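Side-chain contacts in glycerate dehydrogenase/glyoxylate reductase (Thermus thermophilus, PDB 2CUK), which probably reduces glyoxylate and hydroxypyruvate with a nicotinamide cofactor, as a member of the D-isomer specific 2-hydroxyacid dehydrogenase family: residues Lys67-Tyr72 / Asp77-Glu82; Leu47-Thr50 / Arg54-Ala57. One frame throughout, in Å; residues are numbered along the deposited sequence.

Contact 1: residues Lys67-Tyr72 / Asp77-Glu82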
# COMPACT_ATOMS: atom_id res chain seq x y z
N LYS A 67 -32.05 2.94 27.44
CA LYS A 67 -31.18 2.39 28.48
C LYS A 67 -29.70 2.37 28.12
O LYS A 67 -28.84 2.50 28.99
CB LYS A 67 -31.61 0.96 28.83
CG LYS A 67 -33.05 0.83 29.33
CD LYS A 67 -33.39 -0.61 29.70
CE LYS A 67 -32.77 -1.03 31.03
NZ LYS A 67 -31.29 -1.04 31.01
N VAL A 68 -29.40 2.21 26.84
CA VAL A 68 -28.01 2.15 26.42
C VAL A 68 -27.73 2.67 25.03
O VAL A 68 -28.53 2.49 24.10
CB VAL A 68 -27.49 0.69 26.49
CG1 VAL A 68 -28.35 -0.20 25.61
CG2 VAL A 68 -26.03 0.62 26.05
N ILE A 69 -26.59 3.33 24.90
CA ILE A 69 -26.14 3.85 23.62
C ILE A 69 -24.85 3.09 23.34
O ILE A 69 -23.79 3.43 23.87
CB ILE A 69 -25.84 5.37 23.69
CG1 ILE A 69 -27.11 6.14 24.03
CG2 ILE A 69 -25.27 5.85 22.36
CD1 ILE A 69 -26.89 7.63 24.19
N ALA A 70 -24.95 2.03 22.54
CA ALA A 70 -23.79 1.22 22.19
C ALA A 70 -23.22 1.74 20.88
O ALA A 70 -23.68 1.38 19.79
CB ALA A 70 -24.19 -0.24 22.05
N CYS A 71 -22.22 2.61 20.99
CA CYS A 71 -21.58 3.22 19.83
C CYS A 71 -20.86 2.25 18.90
O CYS A 71 -20.12 1.38 19.34
CB CYS A 71 -20.59 4.29 20.28
SG CYS A 71 -21.35 5.67 21.12
N TYR A 72 -21.10 2.44 17.61
CA TYR A 72 -20.45 1.63 16.59
C TYR A 72 -19.22 2.45 16.19
O TYR A 72 -19.15 2.99 15.09
CB TYR A 72 -21.38 1.45 15.38
CG TYR A 72 -20.83 0.54 14.30
CD1 TYR A 72 -20.69 -0.83 14.52
CD2 TYR A 72 -20.42 1.05 13.07
CE1 TYR A 72 -20.16 -1.67 13.54
CE2 TYR A 72 -19.88 0.22 12.08
CZ TYR A 72 -19.75 -1.14 12.32
OH TYR A 72 -19.20 -1.95 11.36
N ASP A 77 -17.13 11.43 20.62
CA ASP A 77 -17.29 12.89 20.68
C ASP A 77 -18.63 13.37 20.15
O ASP A 77 -19.01 14.52 20.35
CB ASP A 77 -16.17 13.57 19.90
CG ASP A 77 -14.79 13.08 20.30
OD1 ASP A 77 -14.44 11.93 19.94
OD2 ASP A 77 -14.06 13.84 20.97
N HIS A 78 -19.36 12.48 19.48
CA HIS A 78 -20.66 12.83 18.91
C HIS A 78 -21.81 12.54 19.86
O HIS A 78 -22.98 12.71 19.52
CB HIS A 78 -20.87 12.05 17.61
CG HIS A 78 -20.63 10.58 17.75
ND1 HIS A 78 -21.65 9.66 17.71
CD2 HIS A 78 -19.49 9.88 17.95
CE1 HIS A 78 -21.15 8.45 17.89
NE2 HIS A 78 -19.84 8.55 18.04
N VAL A 79 -21.46 12.10 21.07
CA VAL A 79 -22.46 11.78 22.08
C VAL A 79 -22.26 12.62 23.34
O VAL A 79 -21.17 12.62 23.93
CB VAL A 79 -22.39 10.29 22.47
CG1 VAL A 79 -23.43 9.97 23.54
CG2 VAL A 79 -22.62 9.42 21.23
N ASP A 80 -23.30 13.34 23.76
CA ASP A 80 -23.22 14.15 24.97
C ASP A 80 -23.21 13.15 26.13
O ASP A 80 -24.26 12.72 26.59
CB ASP A 80 -24.45 15.06 25.08
CG ASP A 80 -24.34 16.03 26.25
OD1 ASP A 80 -23.81 15.64 27.31
OD2 ASP A 80 -24.81 17.18 26.11
N LEU A 81 -22.01 12.79 26.58
CA LEU A 81 -21.87 11.82 27.66
C LEU A 81 -22.51 12.24 28.97
O LEU A 81 -23.15 11.43 29.64
CB LEU A 81 -20.38 11.51 27.88
CG LEU A 81 -19.60 11.01 26.66
CD1 LEU A 81 -18.16 10.74 27.06
CD2 LEU A 81 -20.24 9.75 26.10
N GLU A 82 -22.33 13.50 29.35
CA GLU A 82 -22.90 14.00 30.59
C GLU A 82 -24.42 14.02 30.54
O GLU A 82 -25.09 13.78 31.55
CB GLU A 82 -22.36 15.40 30.90
CG GLU A 82 -20.85 15.45 31.09
CD GLU A 82 -20.36 14.38 32.06
OE1 GLU A 82 -20.85 14.33 33.20
OE2 GLU A 82 -19.47 13.58 31.67
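Val79 divides its two methyl groups between Cys71 and Ile69, and this forked approach organises the contact. CG2 lies 4.0 Å from Cys71 SG, while CG1 meets the end of the isoleucine, with Ile69 CD1 4.2 Å from Val79 CG1. The valine torsion accounts for the division: CG1 stands anti to the backbone N (chi1 179°), which turns CG2 to the N side, where the preceding His78 lies. There the same methyl also sits over one face of the His78 imidazole, 3.6 Å above its plane and displaced toward the rim, and CG2 thus touches both the sulfur and the ring. Cys71 SG approaches the histidine less squarely. It is 5.0 Å from the centroid of the His78 ring and 54° off the ring normal, an oblique sulfur-aromatic contact in which CE1 is the ring atom nearest to SG.

The turn of the imidazole is probably set from outside the two segments: ND1 hydrogen-bonds to Asp53 O, and NE2 makes a weak hydrogen bond to Gly75 O. Both ring nitrogens therefore have carbonyl partners, although the residue is buried. The backbones stay well separated, Ile69 CA and Val79 CA being 8.9 Å apart, and side chains bridge that distance. Farther along, Asp80 OD1 accepts from Ala83 N as the N-cap of helix 81-85. The contact thus belongs to a beta-alpha-beta unit, strand 68-70, helix 81-85 and strand 90-92, in which the loop leaving the first strand folds back against it just before the helix begins.

Contact 2: residues Leu47-Thr50 / Arg54-Ala57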
# COMPACT_ATOMS: atom_id res chain seq x y z
N LEU A 47 -29.87 1.76 21.46
CA LEU A 47 -29.46 2.52 20.28
C LEU A 47 -28.01 2.26 19.89
O LEU A 47 -27.13 2.25 20.75
CB LEU A 47 -29.64 4.02 20.53
CG LEU A 47 -29.16 4.97 19.42
CD1 LEU A 47 -30.10 4.86 18.23
CD2 LEU A 47 -29.12 6.40 19.93
N ILE A 48 -27.78 2.03 18.60
CA ILE A 48 -26.44 1.80 18.08
C ILE A 48 -26.22 2.84 16.98
O ILE A 48 -26.61 2.63 15.83
CB ILE A 48 -26.28 0.40 17.47
CG1 ILE A 48 -26.56 -0.67 18.52
CG2 ILE A 48 -24.86 0.24 16.92
CD1 ILE A 48 -26.62 -2.07 17.97
N PRO A 49 -25.59 3.98 17.32
CA PRO A 49 -25.32 5.05 16.37
C PRO A 49 -23.93 4.96 15.76
O PRO A 49 -23.15 4.07 16.11
CB PRO A 49 -25.47 6.29 17.23
CG PRO A 49 -24.78 5.85 18.49
CD PRO A 49 -25.27 4.41 18.70
N THR A 50 -23.65 5.89 14.85
CA THR A 50 -22.35 5.99 14.18
C THR A 50 -21.82 7.40 14.42
O THR A 50 -22.52 8.23 15.01
CB THR A 50 -22.46 5.77 12.65
OG1 THR A 50 -23.27 6.80 12.06
CG2 THR A 50 -23.08 4.41 12.34
N ARG A 54 -25.56 12.72 15.61
CA ARG A 54 -25.41 13.57 16.77
C ARG A 54 -26.35 13.11 17.87
O ARG A 54 -27.55 13.33 17.82
CB ARG A 54 -25.75 15.00 16.36
CG ARG A 54 -25.32 16.02 17.41
CD ARG A 54 -23.99 15.65 18.08
NE ARG A 54 -23.05 16.77 18.01
CZ ARG A 54 -21.95 16.61 17.24
NH1 ARG A 54 -21.77 15.48 16.58
NH2 ARG A 54 -21.06 17.59 17.15
N ILE A 55 -25.84 12.44 18.89
CA ILE A 55 -26.67 11.96 19.99
C ILE A 55 -26.58 12.93 21.17
O ILE A 55 -25.78 12.74 22.08
CB ILE A 55 -26.23 10.55 20.43
CG1 ILE A 55 -26.14 9.62 19.21
CG2 ILE A 55 -27.22 9.99 21.44
CD1 ILE A 55 -27.44 9.50 18.41
N ASP A 56 -27.41 13.97 21.13
CA ASP A 56 -27.43 14.98 22.18
C ASP A 56 -28.58 14.78 23.16
O ASP A 56 -29.31 13.79 23.10
CB ASP A 56 -27.53 16.38 21.56
CG ASP A 56 -28.66 16.50 20.55
OD1 ASP A 56 -29.68 15.78 20.70
OD2 ASP A 56 -28.54 17.32 19.62
N ALA A 57 -28.75 15.74 24.07
CA ALA A 57 -29.80 15.68 25.08
C ALA A 57 -31.19 15.56 24.45
O ALA A 57 -32.03 14.80 24.92
CB ALA A 57 -29.74 16.91 25.97
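Ile55 reaches from its loop to both Leu47 and Pro49, and its longer branch carries the contact. From CB that branch leaves on the N side, CG1 being anti to the carbonyl carbon (chi1 -51°). CG1 comes first to the proline ring, 3.9 Å from Pro49 CB and 4.1 Å from Pro49 CG. A second bend (chi2 -57°) then places the terminal methyl where it meets two residues together: Ile55 CD1 is 3.9 Å from Pro49 CB and 3.8 Å from Leu47 CD2. Cutting Ile55 back to an alanine removes the whole CG1-CD1 branch and would probably open a gap beside the Pro49 ring and take from Leu47 CD2 its contact across the segments. The two approaches differ in direction. Leucine and isoleucine point at one another, tip to tip, whereas the proline and the isoleucine cross at about a right angle. On the leucine the CD2 branch does the touching.

All three touching residues are buried, and Ile69 of strand 68-70 meets both Pro49 and Ile55. Leu47 also packs on Leu4 of strand 2-5, the neighbouring strand in the sheet. Next to the isoleucine, Asp56 OD1 accepts from Val59 N as the N-cap of helix 57-62, while its OD2 forms a salt bridge with Lys34. Through Ile55 the loop between strand 46-48 and helix 57-62 lies back against the end of its own strand.

In the fold
Contact 2 closes before contact 1 opens along the chain, and their centres are only 6 Å apart. Each pairs a strand and its C-terminal extension with the loop that leads to the next helix. Strands 46-48 and 68-70 are parallel neighbours in the five-stranded sheet, joined by a probable hydrogen bond between Ala70 N and Leu47 O at 2.8 Å. The loops are linked as well: His78 O lies 2.9 Å from Ile55 N, a second probable hydrogen bond. Ile69 touches both Pro49 and Ile55, so the buried contacts of the two successive strand-loop-helix units adjoin. This sheet is separate from the six-stranded one that includes strand 146-150, whose following glycine pattern is consistent with the Rossmann-type NAD-binding domain.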